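Local coordinates for CG4930 (Drosophila melanogaster, PDB 3ISM), which inhibits the nuclease EndoG by forming a complex with it, and probably acts as a ribonuclease inhibitor, at residues Q37-T42 with D60-A65; D68-L73 with S89-E94; E94-A99 with T105-W110; D125-V130 with L155-H160. The protein carries 1 engineered substitution. All coordinates share one frame; numbering follows the deposited sequence. Where two conformers were deposited one is given.

Interaction 1: Q37-T42 with D60-A65; sequences QKLIET and DRTAAA
Thr-62 pushes its methyl, CG2, into the angle between Leu-39 and Ile-40, neighbours on the facing helix. Thr-62 CG2 lies 3.7 Å from Leu-39 CB, and Ile-40 CD1 is equally close to it. Leu-39 adds a branch as well: its CD1 stands 3.9 Å from Thr-62 CG2. The two branches of the threonine divide the work. CG2 is set anti to the backbone N and faces the apolar pair, whereas OG1 (chi1 -51°) swings beside that N and hydrogen-bonds Asn-58 O one turn earlier in its own helix, which settles the hydroxyl without any partner across the contact. A beta-branched residue this short suits the place, since the backbones come close, with the CA atoms of Leu-39 and Thr-62 6.7 Å apart. Ile-40 begins less directed at its partner, but its CG1-CD1 arm bends in to reach the methyl. Helix 32-43 thus rests on helix 52-75 in the N-terminal helical region that resembles the Ku C-terminal domain, and Ile-27 and Tyr-25 of the preceding loop pack beside Leu-39 and Thr-62. With no hydrogen bond or salt bridge joining the segments, the contact depends on methyl and methylene groups fitting together.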
loop_
_atom_site.group_PDB
_atom_site.type_symbol
_atom_site.label_atom_id
_atom_site.label_comp_id
_atom_site.label_asym_id
_atom_site.label_seq_id
_atom_site.Cartn_x
_atom_site.Cartn_y
_atom_site.Cartn_z
ATOM N N GLN C 37 18.344 -31.952 3.136
ATOM C CA GLN C 37 17.941 -30.785 2.360
ATOM C C GLN C 37 16.905 -31.111 1.277
ATOM O O GLN C 37 16.062 -30.271 0.963
ATOM C CB GLN C 37 19.168 -30.090 1.741
ATOM C CG GLN C 37 20.010 -29.284 2.750
ATOM C CD GLN C 37 21.278 -28.665 2.151
ATOM O OE1 GLN C 37 21.974 -29.289 1.355
ATOM N NE2 GLN C 37 21.585 -27.432 2.553
ATOM N N LYS C 38 16.966 -32.319 0.712
ATOM C CA LYS C 38 16.041 -32.690 -0.366
ATOM C C LYS C 38 14.649 -32.914 0.191
ATOM O O LYS C 38 13.662 -32.527 -0.431
ATOM C CB LYS C 38 16.522 -33.929 -1.132
ATOM C CG LYS C 38 15.758 -34.199 -2.435
ATOM C CD LYS C 38 16.106 -35.573 -3.029
ATOM C CE LYS C 38 15.103 -35.985 -4.100
ATOM N NZ LYS C 38 15.408 -37.338 -4.655
ATOM N N LEU C 39 14.584 -33.522 1.374
ATOM C CA LEU C 39 13.321 -33.738 2.067
ATOM C C LEU C 39 12.637 -32.417 2.460
ATOM O O LEU C 39 11.447 -32.249 2.238
ATOM C CB LEU C 39 13.535 -34.616 3.301
ATOM C CG LEU C 39 14.016 -36.054 3.067
ATOM C CD1 LEU C 39 14.469 -36.657 4.387
ATOM C CD2 LEU C 39 12.932 -36.902 2.381
ATOM N N ILE C 40 13.397 -31.496 3.055
ATOM C CA ILE C 40 12.895 -30.147 3.346
ATOM C C ILE C 40 12.399 -29.450 2.083
ATOM O O ILE C 40 11.292 -28.910 2.052
ATOM C CB ILE C 40 13.991 -29.284 4.024
ATOM C CG1 ILE C 40 14.462 -29.965 5.309
ATOM C CG2 ILE C 40 13.486 -27.857 4.304
ATOM C CD1 ILE C 40 13.354 -30.075 6.396
ATOM N N GLU C 41 13.215 -29.492 1.037
ATOM C CA GLU C 41 12.933 -28.763 -0.195
ATOM C C GLU C 41 11.661 -29.247 -0.882
ATOM O O GLU C 41 10.895 -28.447 -1.410
ATOM C CB GLU C 41 14.132 -28.869 -1.132
ATOM C CG GLU C 41 13.932 -28.299 -2.521
ATOM C CD GLU C 41 14.947 -28.854 -3.504
ATOM O OE1 GLU C 41 16.013 -29.334 -3.047
ATOM O OE2 GLU C 41 14.673 -28.814 -4.723
ATOM N N THR C 42 11.429 -30.554 -0.843
ATOM C CA THR C 42 10.284 -31.163 -1.524
ATOM C C THR C 42 9.032 -31.348 -0.635
ATOM O O THR C 42 7.908 -31.303 -1.134
ATOM C CB THR C 42 10.683 -32.524 -2.136
ATOM O OG1 THR C 42 11.225 -33.362 -1.104
ATOM C CG2 THR C 42 11.746 -32.336 -3.214
ATOM N N ASP C 60 8.249 -32.551 11.045
ATOM C CA ASP C 60 8.492 -33.379 12.242
ATOM C C ASP C 60 9.131 -34.729 11.874
ATOM O O ASP C 60 10.049 -35.180 12.560
ATOM C CB ASP C 60 7.203 -33.586 13.037
ATOM C CG ASP C 60 7.424 -34.345 14.351
ATOM O OD1 ASP C 60 7.890 -35.504 14.337
ATOM O OD2 ASP C 60 7.096 -33.782 15.413
ATOM N N ARG C 61 8.666 -35.351 10.786
ATOM C CA ARG C 61 9.261 -36.592 10.294
ATOM C C ARG C 61 10.659 -36.406 9.694
ATOM O O ARG C 61 11.493 -37.289 9.791
ATOM C CB ARG C 61 8.359 -37.268 9.259
ATOM C CG ARG C 61 7.091 -37.917 9.813
ATOM C CD ARG C 61 7.378 -39.236 10.539
ATOM N NE ARG C 61 7.949 -40.274 9.667
ATOM C CZ ARG C 61 7.236 -41.062 8.857
ATOM N NH1 ARG C 61 5.915 -40.938 8.783
ATOM N NH2 ARG C 61 7.850 -41.974 8.107
ATOM N N THR C 62 10.912 -35.284 9.044
ATOM C CA THR C 62 12.266 -35.004 8.571
ATOM C C THR C 62 13.232 -34.739 9.746
ATOM O O THR C 62 14.346 -35.290 9.800
ATOM C CB THR C 62 12.297 -33.836 7.552
ATOM O OG1 THR C 62 11.327 -34.080 6.519
ATOM C CG2 THR C 62 13.684 -33.750 6.916
ATOM N N ALA C 63 12.786 -33.906 10.686
ATOM C CA ALA C 63 13.539 -33.622 11.892
ATOM C C ALA C 63 13.929 -34.901 12.640
ATOM O O ALA C 63 15.071 -35.033 13.083
ATOM C CB ALA C 63 12.728 -32.714 12.806
ATOM N N ALA C 64 12.979 -35.827 12.786
ATOM C CA ALA C 64 13.195 -37.053 13.559
ATOM C C ALA C 64 14.226 -37.941 12.883
ATOM O O ALA C 64 15.062 -38.565 13.549
ATOM C CB ALA C 64 11.873 -37.819 13.780
ATOM N N ALA C 65 14.179 -37.992 11.559
ATOM C CA ALA C 65 15.183 -38.734 10.801
ATOM C C ALA C 65 16.581 -38.097 10.929
ATOM O O ALA C 65 17.598 -38.799 11.042
ATOM C CB ALA C 65 14.767 -38.829 9.339
#

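Interaction 2: D68-L73 with S89-E94; sequences DVIWRL and SQLLEE
Ile-70 points its longer arm at the turn of helix 81-102 that carries Leu-91 and Leu-92. From CB, the arm leaves anti to the carbonyl carbon (chi1 -73°), which brings Ile-70 CG1 to 3.7 Å from Leu-91 CD2 and close to Leu-91 CG. At the tip, Ile-70 CD1 passes beyond that side chain and reaches the backbone itself, 3.7 Å from Leu-92 CA, while Leu-92 CD1 lies 3.9 Å from the same Ile-70 CD1. Val-69 completes the apolar patch: its CG1 approaches Leu-91 CD2 at 3.8 Å, the two side chains crossing at about a right angle, so one leucine methyl is shared between Val-69 and Ile-70. Branched aliphatic residues suit this buried interface because they offer several methyls to an apolar surface and need no polar partner. Leu-92 also leans on Tyr-107 and Trp-110 of helix 104-120, tying a third helix to the pair. The axes of the two segments approach to 9.7 Å and run at 153°, the near-antiparallel packing of consecutive helices in an all-helical bundle.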
loop_
_atom_site.group_PDB
_atom_site.type_symbol
_atom_site.label_atom_id
_atom_site.label_comp_id
_atom_site.label_asym_id
_atom_site.label_seq_id
_atom_site.Cartn_x
_atom_site.Cartn_y
_atom_site.Cartn_z
ATOM N N ASP C 68 18.041 -38.906 14.448
ATOM C CA ASP C 68 18.464 -40.315 14.509
ATOM C C ASP C 68 19.867 -40.489 13.931
ATOM O O ASP C 68 20.741 -41.082 14.554
ATOM C CB ASP C 68 17.484 -41.187 13.725
ATOM C CG ASP C 68 17.934 -42.644 13.626
ATOM O OD1 ASP C 68 18.298 -43.241 14.668
ATOM O OD2 ASP C 68 17.916 -43.204 12.505
ATOM N N VAL C 69 20.059 -39.948 12.732
ATOM C CA VAL C 69 21.312 -40.028 12.002
ATOM C C VAL C 69 22.460 -39.283 12.704
ATOM O O VAL C 69 23.579 -39.785 12.766
ATOM C CB VAL C 69 21.101 -39.545 10.533
ATOM C CG1 VAL C 69 22.400 -39.188 9.867
ATOM C CG2 VAL C 69 20.406 -40.630 9.740
ATOM N N ILE C 70 22.181 -38.099 13.236
ATOM C CA ILE C 70 23.187 -37.356 13.991
ATOM C C ILE C 70 23.679 -38.193 15.182
ATOM O O ILE C 70 24.883 -38.262 15.457
ATOM C CB ILE C 70 22.640 -36.017 14.495
ATOM C CG1 ILE C 70 22.487 -35.021 13.336
ATOM C CG2 ILE C 70 23.584 -35.421 15.560
ATOM C CD1 ILE C 70 21.470 -33.888 13.588
ATOM N N TRP C 71 22.734 -38.833 15.868
ATOM C CA TRP C 71 23.034 -39.659 17.026
ATOM C C TRP C 71 23.907 -40.846 16.623
ATOM O O TRP C 71 24.905 -41.146 17.280
ATOM C CB TRP C 71 21.736 -40.145 17.690
ATOM C CG TRP C 71 21.944 -40.706 19.064
ATOM C CD1 TRP C 71 22.341 -41.980 19.381
ATOM C CD2 TRP C 71 21.751 -40.024 20.312
ATOM N NE1 TRP C 71 22.418 -42.124 20.744
ATOM C CE2 TRP C 71 22.059 -40.942 21.340
ATOM C CE3 TRP C 71 21.345 -38.728 20.660
ATOM C CZ2 TRP C 71 21.971 -40.608 22.697
ATOM C CZ3 TRP C 71 21.265 -38.393 22.010
ATOM C CH2 TRP C 71 21.573 -39.332 23.010
ATOM N N ARG C 72 23.536 -41.504 15.532
ATOM C CA ARG C 72 24.342 -42.596 15.003
ATOM C C ARG C 72 25.734 -42.166 14.524
ATOM O O ARG C 72 26.716 -42.842 14.806
ATOM C CB ARG C 72 23.572 -43.352 13.916
ATOM C CG ARG C 72 22.379 -44.102 14.500
ATOM C CD ARG C 72 21.755 -45.102 13.539
ATOM N NE ARG C 72 21.067 -44.461 12.424
ATOM C CZ ARG C 72 21.324 -44.731 11.147
ATOM N NH1 ARG C 72 22.252 -45.632 10.836
ATOM N NH2 ARG C 72 20.644 -44.116 10.182
ATOM N N LEU C 73 25.826 -41.024 13.843
ATOM C CA LEU C 73 27.124 -40.557 13.341
ATOM C C LEU C 73 28.098 -40.295 14.483
ATOM O O LEU C 73 29.291 -40.529 14.350
ATOM C CB LEU C 73 26.972 -39.304 12.476
ATOM C CG LEU C 73 26.356 -39.565 11.095
ATOM C CD1 LEU C 73 25.811 -38.280 10.520
ATOM C CD2 LEU C 73 27.348 -40.217 10.138
ATOM N N SER C 89 28.063 -32.707 12.575
ATOM C CA SER C 89 28.166 -31.260 12.774
ATOM C C SER C 89 27.401 -30.479 11.683
ATOM O O SER C 89 26.556 -29.623 11.980
ATOM C CB SER C 89 29.653 -30.884 12.800
ATOM O OG SER C 89 29.847 -29.484 12.885
ATOM N N GLN C 90 27.682 -30.810 10.423
ATOM C CA GLN C 90 27.015 -30.174 9.290
ATOM C C GLN C 90 25.507 -30.408 9.256
ATOM O O GLN C 90 24.749 -29.479 9.014
ATOM C CB GLN C 90 27.636 -30.643 7.977
ATOM C CG GLN C 90 29.067 -30.178 7.761
ATOM C CD GLN C 90 29.599 -30.552 6.393
ATOM O OE1 GLN C 90 28.843 -30.630 5.421
ATOM N NE2 GLN C 90 30.916 -30.764 6.299
ATOM N N LEU C 91 25.076 -31.646 9.481
ATOM C CA LEU C 91 23.639 -31.963 9.561
ATOM C C LEU C 91 22.986 -31.254 10.754
ATOM O O LEU C 91 21.902 -30.679 10.613
ATOM C CB LEU C 91 23.379 -33.485 9.613
ATOM C CG LEU C 91 21.902 -33.956 9.693
ATOM C CD1 LEU C 91 21.077 -33.393 8.562
ATOM C CD2 LEU C 91 21.796 -35.476 9.700
ATOM N N LEU C 92 23.653 -31.258 11.906
ATOM C CA LEU C 92 23.107 -30.600 13.094
ATOM C C LEU C 92 22.866 -29.110 12.850
ATOM O O LEU C 92 21.805 -28.586 13.186
ATOM C CB LEU C 92 24.015 -30.802 14.311
ATOM C CG LEU C 92 23.545 -30.293 15.679
ATOM C CD1 LEU C 92 22.227 -30.922 16.040
ATOM C CD2 LEU C 92 24.592 -30.630 16.737
ATOM N N GLU C 93 23.857 -28.446 12.266
ATOM C CA GLU C 93 23.756 -27.038 11.921
ATOM C C GLU C 93 22.594 -26.732 10.960
ATOM O O GLU C 93 21.793 -25.842 11.215
ATOM C CB GLU C 93 25.074 -26.573 11.306
ATOM C CG GLU C 93 25.178 -25.088 11.191
ATOM C CD GLU C 93 26.603 -24.584 11.410
ATOM O OE1 GLU C 93 27.587 -25.349 11.178
ATOM O OE2 GLU C 93 26.722 -23.412 11.825
ATOM N N GLU C 94 22.518 -27.467 9.854
ATOM C CA GLU C 94 21.408 -27.321 8.906
ATOM C C GLU C 94 20.063 -27.613 9.564
ATOM O O GLU C 94 19.107 -26.833 9.426
ATOM C CB GLU C 94 21.606 -28.245 7.702
ATOM C CG GLU C 94 20.575 -28.079 6.587
ATOM C CD GLU C 94 20.752 -26.806 5.780
ATOM O OE1 GLU C 94 21.888 -26.302 5.681
ATOM O OE2 GLU C 94 19.750 -26.317 5.225
#

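Interaction 3: E94-A99 with T105-W110; sequences EYRGDA and TPYNEW
Tyr-107 lays its ring between Tyr-95 and the aliphatic chain of Arg-96. Its CG stands anti to the backbone N (chi1 -177°), carrying the ring toward helix 81-102, where Tyr-107 CD1 comes to 3.2 Å from Tyr-95 CE2. The two tyrosines run alongside in opposite senses, and their ring planes meet obliquely at 58°, neither stacked nor edge-to-face. Arg-96, extended from CG to NE, crosses the phenol end at about a right angle, with Arg-96 CD 3.3 Å from Tyr-107 OH; the hydroxyl itself is hydrogen-bonded to Leu-136 O. Near the base of the tyrosine, the small Ala-99 sets its CB 3.8 Å from Tyr-107 CB. These helices, 81-102 and 104-120, form a helical hairpin with only a short link between them. Replacing Tyr-107 with an alanine would probably open a gap beside Tyr-95 and Arg-96 and leave Leu-136 O without its hydroxyl partner. Other polar ends are met elsewhere: Tyr-95 OH pairs with Arg-67, while Arg-96 bonds Gly-137 O and forms a salt bridge to Asp-143. Trp-110 CZ3 lies at the edge of the Tyr-95 ring, 4.3 Å from Tyr-95 CE2.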
loop_
_atom_site.group_PDB
_atom_site.type_symbol
_atom_site.label_atom_id
_atom_site.label_comp_id
_atom_site.label_asym_id
_atom_site.label_seq_id
_atom_site.Cartn_x
_atom_site.Cartn_y
_atom_site.Cartn_z
ATOM N N GLU C 94 22.518 -27.467 9.854
ATOM C CA GLU C 94 21.408 -27.321 8.906
ATOM C C GLU C 94 20.063 -27.613 9.564
ATOM O O GLU C 94 19.107 -26.833 9.426
ATOM C CB GLU C 94 21.606 -28.245 7.702
ATOM C CG GLU C 94 20.575 -28.079 6.587
ATOM C CD GLU C 94 20.752 -26.806 5.780
ATOM O OE1 GLU C 94 21.888 -26.302 5.681
ATOM O OE2 GLU C 94 19.750 -26.317 5.225
ATOM N N TYR C 95 19.990 -28.722 10.295
ATOM C CA TYR C 95 18.738 -29.084 10.963
ATOM C C TYR C 95 18.288 -28.006 11.974
ATOM O O TYR C 95 17.122 -27.571 11.935
ATOM C CB TYR C 95 18.781 -30.490 11.559
ATOM C CG TYR C 95 17.747 -30.728 12.634
ATOM C CD1 TYR C 95 16.403 -30.441 12.414
ATOM C CD2 TYR C 95 18.113 -31.234 13.876
ATOM C CE1 TYR C 95 15.463 -30.633 13.413
ATOM C CE2 TYR C 95 17.170 -31.443 14.865
ATOM C CZ TYR C 95 15.853 -31.142 14.624
ATOM O OH TYR C 95 14.904 -31.349 15.586
ATOM N N ARG C 96 19.204 -27.562 12.840
ATOM C CA ARG C 96 18.911 -26.488 13.802
ATOM C C ARG C 96 18.371 -25.196 13.144
ATOM O O ARG C 96 17.466 -24.546 13.673
ATOM C CB ARG C 96 20.167 -26.139 14.608
ATOM C CG ARG C 96 19.918 -25.111 15.710
ATOM C CD ARG C 96 21.176 -24.838 16.515
ATOM N NE ARG C 96 20.874 -24.114 17.751
ATOM C CZ ARG C 96 20.681 -22.798 17.813
ATOM N NH1 ARG C 96 20.772 -22.051 16.714
ATOM N NH2 ARG C 96 20.421 -22.222 18.971
ATOM N N GLY C 97 18.952 -24.835 12.002
ATOM C CA GLY C 97 18.544 -23.645 11.262
ATOM C C GLY C 97 17.089 -23.719 10.852
ATOM O O GLY C 97 16.378 -22.721 10.886
ATOM N N ASP C 98 16.646 -24.909 10.465
ATOM C CA ASP C 98 15.235 -25.134 10.155
ATOM C C ASP C 98 14.371 -25.195 11.404
ATOM O O ASP C 98 13.268 -24.638 11.427
ATOM C CB ASP C 98 15.067 -26.414 9.333
ATOM C CG ASP C 98 15.587 -26.257 7.927
ATOM O OD1 ASP C 98 15.510 -25.135 7.399
ATOM O OD2 ASP C 98 16.087 -27.232 7.348
ATOM N N ALA C 99 14.860 -25.889 12.435
ATOM C CA ALA C 99 14.108 -26.005 13.684
ATOM C C ALA C 99 13.765 -24.645 14.310
ATOM O O ALA C 99 12.682 -24.489 14.887
ATOM C CB ALA C 99 14.845 -26.866 14.680
ATOM N N THR C 105 10.927 -26.472 19.887
ATOM C CA THR C 105 10.724 -27.302 21.059
ATOM C C THR C 105 11.328 -28.707 21.042
ATOM O O THR C 105 12.036 -29.044 21.923
ATOM C CB THR C 105 9.291 -27.286 21.545
ATOM O OG1 THR C 105 8.989 -25.992 22.007
ATOM C CG2 THR C 105 9.129 -28.241 22.674
ATOM N N PRO C 106 11.054 -29.492 20.025
ATOM C CA PRO C 106 11.621 -30.823 19.903
ATOM C C PRO C 106 13.123 -30.707 19.832
ATOM O O PRO C 106 13.762 -31.474 20.441
ATOM C CB PRO C 106 11.051 -31.323 18.596
ATOM C CG PRO C 106 9.853 -30.587 18.407
ATOM C CD PRO C 106 9.821 -29.385 19.260
ATOM N N TYR C 107 13.664 -29.737 19.113
ATOM C CA TYR C 107 15.099 -29.566 19.065
ATOM C C TYR C 107 15.646 -29.203 20.451
ATOM O O TYR C 107 16.580 -29.779 20.891
ATOM C CB TYR C 107 15.529 -28.529 18.028
ATOM C CG TYR C 107 17.019 -28.363 17.893
ATOM C CD1 TYR C 107 17.702 -28.970 16.890
ATOM C CD2 TYR C 107 17.733 -27.598 18.769
ATOM C CE1 TYR C 107 19.011 -28.844 16.773
ATOM C CE2 TYR C 107 19.048 -27.465 18.658
ATOM C CZ TYR C 107 19.695 -28.086 17.662
ATOM O OH TYR C 107 21.015 -27.967 17.537
ATOM N N ASN C 108 15.041 -28.241 21.113
ATOM C CA ASN C 108 15.502 -27.807 22.431
ATOM C C ASN C 108 15.555 -28.923 23.493
ATOM O O ASN C 108 16.472 -28.959 24.328
ATOM C CB ASN C 108 14.694 -26.586 22.916
ATOM C CG ASN C 108 15.026 -25.321 22.124
ATOM O OD1 ASN C 108 15.852 -25.347 21.213
ATOM N ND2 ASN C 108 14.382 -24.218 22.464
ATOM N N GLU C 109 14.591 -29.836 23.451
ATOM C CA GLU C 109 14.576 -30.954 24.395
ATOM C C GLU C 109 15.619 -32.003 24.035
ATOM O O GLU C 109 16.270 -32.562 24.914
ATOM C CB GLU C 109 13.199 -31.603 24.430
ATOM C CG GLU C 109 12.113 -30.681 24.951
ATOM C CD GLU C 109 10.728 -31.280 24.817
ATOM O OE1 GLU C 109 10.607 -32.425 24.311
ATOM O OE2 GLU C 109 9.757 -30.595 25.213
ATOM N N TRP C 110 15.765 -32.265 22.738
ATOM C CA TRP C 110 16.667 -33.313 22.273
ATOM C C TRP C 110 18.144 -32.923 22.410
ATOM O O TRP C 110 18.999 -33.760 22.707
ATOM C CB TRP C 110 16.332 -33.681 20.831
ATOM C CG TRP C 110 17.323 -34.612 20.186
ATOM C CD1 TRP C 110 17.409 -35.970 20.348
ATOM C CD2 TRP C 110 18.349 -34.253 19.255
ATOM N NE1 TRP C 110 18.435 -36.472 19.585
ATOM C CE2 TRP C 110 19.025 -35.441 18.900
ATOM C CE3 TRP C 110 18.766 -33.038 18.688
ATOM C CZ2 TRP C 110 20.091 -35.451 18.010
ATOM C CZ3 TRP C 110 19.831 -33.054 17.792
ATOM C CH2 TRP C 110 20.478 -34.251 17.465
#

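Interaction 4: D125-V130 with L155-H160; sequences DFWRDV and LEFYAH
Trp-127 presents the edge of its indole to the turn at 157-160, meeting three of its carbonyl oxygens. The pyrrole N-H does the polar work: Trp-127 NE1 donates to His-160 O at 2.8 Å, with an N-H...O angle of 156°. The oxygen lies in the indole plane, but the donor stands well above the carbonyl plane. Along the same rim, Trp-127 CZ2 lies 3.5 Å from Tyr-158 O and CH2 is 3.4 Å from Phe-157 O. An inverse gamma turn centred on Ala-159 separates the Tyr-158 and His-160 carbonyls. Trp-127 and Phe-157 pass side by side, heading opposite ways, with the six-membered ring of the indole inclined at 58° to the phenyl and Trp-127 CZ3 3.8 Å from Phe-157 CE2. A chi1 of 170° places the indole anti to its backbone N and carries it out from the helix to this turn. Tryptophan fits here because one flat side chain joins a wide apolar rim to a single N-H donor. A phenylalanine in its place would probably leave His-160 O without that donor and open a gap beside the turn. The turn is braced internally too, since His-160 ND1 donates to Phe-157 O at 3.2 Å, an oxygen that Arg-115 also reaches. Helix 124-132 is thereby joined to the loop before helix 168-173, while Arg-115 of helix 104-120 packs against both Trp-127 and His-160.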
loop_
_atom_site.group_PDB
_atom_site.type_symbol
_atom_site.label_atom_id
_atom_site.label_comp_id
_atom_site.label_asym_id
_atom_site.label_seq_id
_atom_site.Cartn_x
_atom_site.Cartn_y
_atom_site.Cartn_z
ATOM N N ASP C 125 36.080 -32.302 22.669
ATOM C CA ASP C 125 36.381 -31.466 21.503
ATOM C C ASP C 125 35.091 -31.118 20.771
ATOM O O ASP C 125 34.842 -29.949 20.479
ATOM C CB ASP C 125 37.381 -32.133 20.555
ATOM C CG ASP C 125 38.789 -32.189 21.131
ATOM O OD1 ASP C 125 39.128 -31.356 22.003
ATOM O OD2 ASP C 125 39.562 -33.076 20.712
ATOM N N PHE C 126 34.261 -32.125 20.503
ATOM C CA PHE C 126 32.935 -31.892 19.902
ATOM C C PHE C 126 32.075 -30.948 20.768
ATOM O O PHE C 126 31.380 -30.087 20.235
ATOM C CB PHE C 126 32.206 -33.215 19.643
ATOM C CG PHE C 126 30.877 -33.057 18.937
ATOM C CD1 PHE C 126 30.818 -32.880 17.559
ATOM C CD2 PHE C 126 29.680 -33.109 19.652
ATOM C CE1 PHE C 126 29.594 -32.741 16.906
ATOM C CE2 PHE C 126 28.454 -32.973 19.000
ATOM C CZ PHE C 126 28.414 -32.780 17.630
ATOM N N TRP C 127 32.137 -31.103 22.089
ATOM C CA TRP C 127 31.399 -30.219 22.993
ATOM C C TRP C 127 31.905 -28.788 22.838
ATOM O O TRP C 127 31.122 -27.899 22.561
ATOM C CB TRP C 127 31.473 -30.702 24.449
ATOM C CG TRP C 127 30.949 -29.735 25.494
ATOM C CD1 TRP C 127 31.663 -29.186 26.522
ATOM C CD2 TRP C 127 29.619 -29.196 25.603
ATOM N NE1 TRP C 127 30.867 -28.347 27.270
ATOM C CE2 TRP C 127 29.606 -28.341 26.731
ATOM C CE3 TRP C 127 28.437 -29.355 24.864
ATOM C CZ2 TRP C 127 28.462 -27.651 27.134
ATOM C CZ3 TRP C 127 27.301 -28.661 25.260
ATOM C CH2 TRP C 127 27.318 -27.827 26.389
ATOM N N ARG C 128 33.217 -28.598 22.942
ATOM C CA ARG C 128 33.832 -27.275 22.858
ATOM C C ARG C 128 33.790 -26.637 21.467
ATOM O O ARG C 128 33.414 -25.470 21.331
ATOM C CB ARG C 128 35.273 -27.317 23.369
ATOM C CG ARG C 128 35.388 -27.522 24.872
ATOM C CD ARG C 128 36.815 -27.342 25.373
ATOM N NE ARG C 128 37.717 -28.315 24.753
ATOM C CZ ARG C 128 38.180 -29.404 25.359
ATOM N NH1 ARG C 128 37.847 -29.669 26.623
ATOM N NH2 ARG C 128 38.986 -30.225 24.699
ATOM N N ASP C 129 34.165 -27.401 20.442
ATOM C CA ASP C 129 34.380 -26.847 19.098
ATOM C C ASP C 129 33.097 -26.764 18.288
ATOM O O ASP C 129 32.949 -25.889 17.438
ATOM C CB ASP C 129 35.413 -27.676 18.322
ATOM C CG ASP C 129 36.757 -27.765 19.032
ATOM O OD1 ASP C 129 37.111 -26.820 19.771
ATOM O OD2 ASP C 129 37.462 -28.788 18.843
ATOM N N VAL C 130 32.178 -27.685 18.540
ATOM C CA VAL C 130 30.942 -27.727 17.786
ATOM C C VAL C 130 29.750 -27.175 18.578
ATOM O O VAL C 130 29.240 -26.097 18.236
ATOM C CB VAL C 130 30.651 -29.135 17.195
ATOM C CG1 VAL C 130 29.372 -29.117 16.407
ATOM C CG2 VAL C 130 31.813 -29.588 16.289
ATOM N N LEU C 155 21.601 -20.093 28.837
ATOM C CA LEU C 155 22.967 -19.894 29.292
ATOM C C LEU C 155 23.506 -21.137 29.976
ATOM O O LEU C 155 24.668 -21.519 29.800
ATOM C CB LEU C 155 22.968 -18.760 30.310
ATOM C CG LEU C 155 24.303 -18.093 30.613
ATOM C CD1 LEU C 155 24.490 -16.901 29.668
ATOM C CD2 LEU C 155 24.327 -17.634 32.065
ATOM N N GLU C 156 22.629 -21.761 30.755
ATOM C CA GLU C 156 22.921 -22.889 31.634
ATOM C C GLU C 156 23.266 -24.157 30.853
ATOM O O GLU C 156 24.007 -25.024 31.326
ATOM C CB GLU C 156 21.696 -23.134 32.535
ATOM C CG GLU C 156 21.232 -21.906 33.363
ATOM C CD GLU C 156 20.483 -20.816 32.560
ATOM O OE1 GLU C 156 20.155 -21.010 31.366
ATOM O OE2 GLU C 156 20.223 -19.745 33.139
ATOM N N PHE C 157 22.677 -24.266 29.661
ATOM C CA PHE C 157 22.931 -25.395 28.772
ATOM C C PHE C 157 24.440 -25.563 28.554
ATOM O O PHE C 157 24.960 -26.677 28.535
ATOM C CB PHE C 157 22.235 -25.194 27.418
ATOM C CG PHE C 157 22.643 -26.207 26.351
ATOM C CD1 PHE C 157 21.972 -27.417 26.227
ATOM C CD2 PHE C 157 23.682 -25.933 25.471
ATOM C CE1 PHE C 157 22.348 -28.345 25.258
ATOM C CE2 PHE C 157 24.071 -26.864 24.513
ATOM C CZ PHE C 157 23.397 -28.064 24.402
ATOM N N TYR C 158 25.121 -24.429 28.404
ATOM C CA TYR C 158 26.501 -24.388 27.958
ATOM C C TYR C 158 27.516 -24.470 29.108
ATOM O O TYR C 158 28.706 -24.650 28.866
ATOM C CB TYR C 158 26.729 -23.091 27.171
ATOM C CG TYR C 158 26.002 -23.008 25.833
ATOM C CD1 TYR C 158 24.790 -22.333 25.712
ATOM C CD2 TYR C 158 26.552 -23.577 24.688
ATOM C CE1 TYR C 158 24.125 -22.248 24.473
ATOM C CE2 TYR C 158 25.914 -23.495 23.461
ATOM C CZ TYR C 158 24.704 -22.831 23.353
ATOM O OH TYR C 158 24.089 -22.772 22.122
ATOM N N ALA C 159 27.043 -24.322 30.347
ATOM C CA ALA C 159 27.920 -24.261 31.519
ATOM C C ALA C 159 28.328 -25.636 32.003
ATOM O O ALA C 159 27.987 -26.032 33.117
ATOM C CB ALA C 159 27.257 -23.485 32.656
ATOM N N HIS C 160 29.071 -26.355 31.170
ATOM C CA HIS C 160 29.522 -27.697 31.490
ATOM C C HIS C 160 30.910 -27.903 30.920
ATOM O O HIS C 160 31.220 -27.376 29.842
ATOM C CB HIS C 160 28.547 -28.741 30.924
ATOM C CG HIS C 160 27.230 -28.773 31.637
ATOM N ND1 HIS C 160 26.154 -28.007 31.242
ATOM C CD2 HIS C 160 26.837 -29.424 32.758
ATOM C CE1 HIS C 160 25.145 -28.205 32.074
ATOM N NE2 HIS C 160 25.531 -29.065 33.000
#

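In the fold
All four contacts belong to one N-terminal helical region and are largely buried, His-160, Leu-39 and Trp-110 being partly exposed. Interactions 1 and 2 both use helix 52-75, and interactions 2 and 3 both use helix 81-102, sharing Glu-94; side chains of these three contacts touch one another. Chemistry shifts along the series: aliphatic in interactions 1 and 2, aromatic with polar ends bonded to neighbouring parts of the chain in interaction 3, and an indole bonded to a loop carbonyl in interaction 4, where a helix meets irregular chain. Beside this interior, Glu-94 and Asp-98 form salt bridges with arginines of the CG8862 chain, placing helix 81-102 at the interface with CG8862, consistent with a part in inhibition.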